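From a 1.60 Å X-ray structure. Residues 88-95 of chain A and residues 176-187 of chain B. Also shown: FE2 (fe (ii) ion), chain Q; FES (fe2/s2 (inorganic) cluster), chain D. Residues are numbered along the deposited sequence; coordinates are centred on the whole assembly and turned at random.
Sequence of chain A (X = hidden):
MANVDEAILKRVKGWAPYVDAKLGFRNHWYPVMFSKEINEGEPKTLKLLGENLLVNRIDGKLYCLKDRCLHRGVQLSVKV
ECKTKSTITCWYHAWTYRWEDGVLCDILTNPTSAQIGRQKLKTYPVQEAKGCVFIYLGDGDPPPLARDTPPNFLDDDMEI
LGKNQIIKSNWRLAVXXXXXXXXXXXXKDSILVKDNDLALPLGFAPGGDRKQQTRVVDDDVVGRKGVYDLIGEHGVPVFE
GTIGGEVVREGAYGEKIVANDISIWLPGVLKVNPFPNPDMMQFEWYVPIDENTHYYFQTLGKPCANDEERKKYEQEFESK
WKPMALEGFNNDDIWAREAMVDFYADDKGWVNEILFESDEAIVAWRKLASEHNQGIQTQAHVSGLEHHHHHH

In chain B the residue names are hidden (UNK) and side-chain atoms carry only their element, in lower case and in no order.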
# COMPACT_ATOMS: atom_id res chain seq x y z
N ILE A 88 17.36 28.77 -10.84
CA ILE A 88 17.25 27.33 -11.19
C ILE A 88 16.27 27.23 -12.35
O ILE A 88 15.27 27.99 -12.35
CB ILE A 88 16.82 26.44 -9.98
CG1 ILE A 88 16.76 24.95 -10.35
CG2 ILE A 88 15.56 26.96 -9.34
CD1 ILE A 88 16.67 24.00 -9.15
N THR A 89 16.55 26.32 -13.29
CA THR A 89 15.75 26.13 -14.51
C THR A 89 15.09 24.75 -14.37
O THR A 89 15.84 23.74 -14.24
CB THR A 89 16.66 26.21 -15.75
OG1 THR A 89 17.14 27.56 -15.80
CG2 THR A 89 15.95 25.83 -17.02
N CYS A 90 13.78 24.69 -14.44
CA CYS A 90 13.10 23.37 -14.46
C CYS A 90 13.63 22.59 -15.66
O CYS A 90 13.76 23.14 -16.78
CB CYS A 90 11.60 23.56 -14.53
SG CYS A 90 10.74 21.97 -14.52
N TRP A 91 13.87 21.31 -15.47
CA TRP A 91 14.41 20.41 -16.51
C TRP A 91 13.39 20.12 -17.62
O TRP A 91 13.81 19.59 -18.66
CB TRP A 91 14.87 19.12 -15.85
CG TRP A 91 13.80 18.49 -15.03
CD1 TRP A 91 13.61 18.66 -13.68
CD2 TRP A 91 12.73 17.65 -15.50
NE1 TRP A 91 12.51 17.94 -13.27
CE2 TRP A 91 11.93 17.35 -14.36
CE3 TRP A 91 12.36 17.13 -16.73
CZ2 TRP A 91 10.81 16.52 -14.44
CZ3 TRP A 91 11.23 16.35 -16.82
CH2 TRP A 91 10.45 16.06 -15.69
N TYR A 92 12.11 20.42 -17.41
CA TYR A 92 11.08 19.92 -18.34
C TYR A 92 10.89 20.93 -19.48
O TYR A 92 11.07 20.55 -20.63
CB TYR A 92 9.82 19.59 -17.56
CG TYR A 92 8.87 18.59 -18.19
CD1 TYR A 92 9.05 18.06 -19.46
CD2 TYR A 92 7.70 18.24 -17.51
CE1 TYR A 92 8.16 17.16 -20.02
CE2 TYR A 92 6.77 17.37 -18.07
CZ TYR A 92 6.99 16.83 -19.33
OH TYR A 92 6.13 15.92 -19.92
N HIS A 93 10.43 22.14 -19.15
CA HIS A 93 10.19 23.17 -20.18
C HIS A 93 10.98 24.43 -19.85
O HIS A 93 10.69 25.45 -20.39
CB HIS A 93 8.71 23.49 -20.41
CG HIS A 93 7.85 22.29 -20.42
ND1 HIS A 93 7.37 21.70 -19.26
CD2 HIS A 93 7.32 21.60 -21.46
CE1 HIS A 93 6.64 20.64 -19.61
NE2 HIS A 93 6.58 20.56 -20.95
N ALA A 94 11.93 24.32 -18.95
CA ALA A 94 12.91 25.40 -18.69
C ALA A 94 12.28 26.68 -18.15
O ALA A 94 12.92 27.77 -18.28
CB ALA A 94 13.74 25.69 -19.92
N TRP A 95 11.17 26.59 -17.42
CA TRP A 95 10.75 27.71 -16.56
C TRP A 95 11.85 27.97 -15.54
O TRP A 95 12.34 27.07 -14.85
CB TRP A 95 9.41 27.46 -15.86
CG TRP A 95 8.24 27.42 -16.77
CD1 TRP A 95 8.15 26.99 -18.06
CD2 TRP A 95 6.92 27.81 -16.38
NE1 TRP A 95 6.86 27.12 -18.51
CE2 TRP A 95 6.09 27.59 -17.49
CE3 TRP A 95 6.37 28.27 -15.18
CZ2 TRP A 95 4.71 27.83 -17.43
CZ3 TRP A 95 5.01 28.55 -15.15
CH2 TRP A 95 4.21 28.33 -16.27
N UNK B 176 0.33 13.53 -23.25
CA UNK B 176 0.60 15.00 -23.22
C UNK B 176 2.10 15.19 -23.39
O UNK B 176 2.46 16.08 -24.15
c UNK B 176 -1.44 15.56 -21.99
o UNK B 176 -3.41 16.19 -20.84
c UNK B 176 -2.16 16.35 -20.91
o UNK B 176 -1.49 17.07 -20.14
c UNK B 176 0.07 15.62 -21.96
N UNK B 177 2.90 14.39 -22.70
CA UNK B 177 4.38 14.39 -22.91
C UNK B 177 4.73 14.21 -24.40
O UNK B 177 5.58 14.96 -24.92
n UNK B 177 7.06 12.59 -23.05
c UNK B 177 5.11 13.40 -22.01
c UNK B 177 6.60 13.52 -22.28
o UNK B 177 7.22 14.56 -21.93
N UNK B 178 4.08 13.30 -25.10
CA UNK B 178 4.38 13.03 -26.53
C UNK B 178 4.06 14.23 -27.39
O UNK B 178 4.85 14.55 -28.31
N UNK B 179 2.93 14.89 -27.13
CA UNK B 179 2.39 15.96 -28.00
C UNK B 179 2.83 17.38 -27.59
O UNK B 179 2.57 18.35 -28.30
c UNK B 179 0.87 15.92 -28.02
c UNK B 179 0.65 16.47 -30.47
c UNK B 179 -0.95 18.06 -31.25
c UNK B 179 -0.80 17.55 -28.92
c UNK B 179 -1.38 18.26 -29.96
c UNK B 179 0.26 16.68 -29.16
c UNK B 179 0.10 17.21 -31.50
N UNK B 180 3.58 17.50 -26.51
CA UNK B 180 3.96 18.78 -25.91
C UNK B 180 5.03 19.47 -26.74
O UNK B 180 6.15 18.97 -26.83
c UNK B 180 4.49 18.43 -24.54
c UNK B 180 4.83 19.59 -23.69
o UNK B 180 5.29 20.63 -24.23
o UNK B 180 4.68 19.38 -22.45
N UNK B 181 4.77 20.61 -27.39
CA UNK B 181 5.77 21.19 -28.26
C UNK B 181 7.04 21.65 -27.53
O UNK B 181 8.09 21.69 -28.14
c UNK B 181 5.02 22.41 -28.85
c UNK B 181 3.49 21.34 -27.39
c UNK B 181 3.56 22.04 -28.71
N UNK B 182 6.93 22.03 -26.28
CA UNK B 182 8.06 22.65 -25.56
C UNK B 182 8.87 21.61 -24.80
O UNK B 182 9.98 21.92 -24.34
c UNK B 182 7.60 23.77 -24.65
o UNK B 182 7.28 24.89 -25.45
N UNK B 183 8.36 20.37 -24.70
CA UNK B 183 9.08 19.36 -23.90
C UNK B 183 10.38 18.96 -24.56
O UNK B 183 11.19 18.34 -23.87
c UNK B 183 8.23 18.11 -23.64
n UNK B 183 9.00 15.26 -25.76
n UNK B 183 7.78 17.01 -25.85
c UNK B 183 9.19 15.94 -24.58
c UNK B 183 8.17 15.95 -26.52
c UNK B 183 8.39 17.03 -24.61
N UNK B 184 10.59 19.32 -25.84
CA UNK B 184 11.84 18.93 -26.56
C UNK B 184 13.07 19.43 -25.82
O UNK B 184 14.17 18.90 -26.10
c UNK B 184 11.77 20.89 -28.12
c UNK B 184 10.63 18.65 -28.69
c UNK B 184 11.79 19.38 -28.01
c UNK B 184 11.70 21.38 -29.57
N UNK B 185 12.93 20.39 -24.92
CA UNK B 185 14.03 20.81 -24.01
C UNK B 185 14.67 19.59 -23.33
O UNK B 185 15.90 19.58 -23.14
c UNK B 185 15.75 22.46 -20.08
c UNK B 185 16.44 23.89 -21.86
o UNK B 185 17.64 23.92 -19.81
c UNK B 185 15.40 23.38 -22.64
c UNK B 185 14.74 21.95 -20.86
c UNK B 185 14.55 22.40 -22.15
c UNK B 185 16.60 23.43 -20.58
c UNK B 185 13.50 21.81 -23.03
N UNK B 186 13.88 18.55 -23.00
CA UNK B 186 14.42 17.39 -22.26
C UNK B 186 15.34 16.55 -23.15
O UNK B 186 16.09 15.75 -22.59
c UNK B 186 12.39 17.40 -20.82
c UNK B 186 12.63 15.65 -22.65
c UNK B 186 11.65 14.63 -22.05
c UNK B 186 13.32 16.53 -21.62
N UNK B 187 15.27 16.72 -24.47
CA UNK B 187 15.98 15.87 -25.45
C UNK B 187 17.27 16.55 -25.91
O UNK B 187 17.96 15.93 -26.77
c UNK B 187 13.87 14.73 -26.31
c UNK B 187 12.81 12.95 -25.56
n UNK B 187 14.02 13.47 -25.73
n UNK B 187 11.89 13.82 -26.03
c UNK B 187 12.54 14.95 -26.44
c UNK B 187 15.05 15.59 -26.63
FE FE2 Q . 9.85 13.41 -26.09
FE1 FES D . 8.66 22.77 -15.11
FE2 FES D . 7.22 22.60 -17.39
S1 FES D . 8.91 24.00 -16.93
S2 FES D . 6.99 21.33 -15.56
O HOH W 1 3.57 17.30 -20.90
O HOH W 2 7.63 12.83 -26.13
O HOH W 3 9.59 13.38 -27.93

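Position 176 of chain B carries three carbons in a row, the third bearing two oxygens, and makes no contact with the chain A stretch; a carboxylate at the end of a two-methylene arm is B:Glu176, lying in a helix. At 177 there are two carbons, the second carrying one oxygen and one nitrogen. The oxygen lies 2.7 Å from A:Tyr92 OH, which donates a hydrogen bond to it, at the edge of the tyrosine ring. This short amide is B:Asn177, and the acceptor is its OD1. Position 178 has no side-chain atoms and is B:Gly178. Position 179, one carbon followed by a ring of six carbons without an oxygen, is B:Phe179, out of reach of the chain A stretch.

Position 180, the first to leave helical geometry, has two carbons, the second carrying two oxygens. One oxygen accepts a hydrogen bond from A:His93 NE2 at 2.7 Å. The short carboxylate makes this B:Asp180, and the oxygen is OD2. Its other oxygen, OD1, takes a hydrogen bond from the backbone N of 182 at 3.0 Å, holding the turn after the helix. The three carbons of 181 close a ring onto the backbone nitrogen, which identifies B:Pro181; its CA-to-CB bond points away from the chain A stretch.

At 182 a single carbon bears one oxygen. The carbon, CB, packs 3.9 Å from A:His93 CD2, and the residue is B:Ser182. Position 183 has one carbon and a five-membered ring of three carbons and two nitrogens; its CB sits 3.7 Å from A:Tyr92 CE1, while one ring nitrogen reaches the iron ion. This is B:His183, whose NE2 lies 2.1 Å from FE of the FE2 ion and whose ND1 donates to B:Asp180 O at 2.7 Å.

Position 184, four carbons forked at the first with one arm two carbons long, is B:Ile184 and points away. Position 185 has one carbon and a six-carbon ring bearing an oxygen. A:Ala94 CB stands 3.6 Å from the ring centroid, almost on the ring normal, a CH-pi contact over one face, and A:Trp91 O approaches the ring edge. This is B:Tyr185, and A:Trp91 O lies 3.4 Å from B:Tyr185 CD2. Position 186 repeats the forked four-carbon pattern. One arm of the fork, a single carbon, packs 3.7 Å from A:Tyr92 CD1 and 4.1 Å from A:Trp91 CE3; this is B:Ile186, and the carbon is CG2. Position 187, again one carbon and a five-membered ring with two nitrogens, is B:His187. It is out of reach of the chain A stretch, but its NE2 lies 2.1 Å from FE of the FE2 ion.

The contact joins two metal sites. A:His93 ligates the cluster through ND1, 2.1 Å from FES FE2, leaving NE2 to donate a hydrogen bond to B:Asp180 OD2, while B:Asp180 O accepts one from ND1 of the iron ligand B:His183. A chain of side chains and one backbone carbonyl thus spans the interface. Water 1 braces it, donating to both A:Tyr92 OH (3.1 Å) and B:Asp180 OD2 (2.8 Å). Beside this polar link, B:Tyr185 and B:Ile186 pack against the 91-94 loop, although A:Tyr92 O is buried there without a hydrogen-bonding partner.

Chain B, residues 176-187: ENGFDPSHIYIH
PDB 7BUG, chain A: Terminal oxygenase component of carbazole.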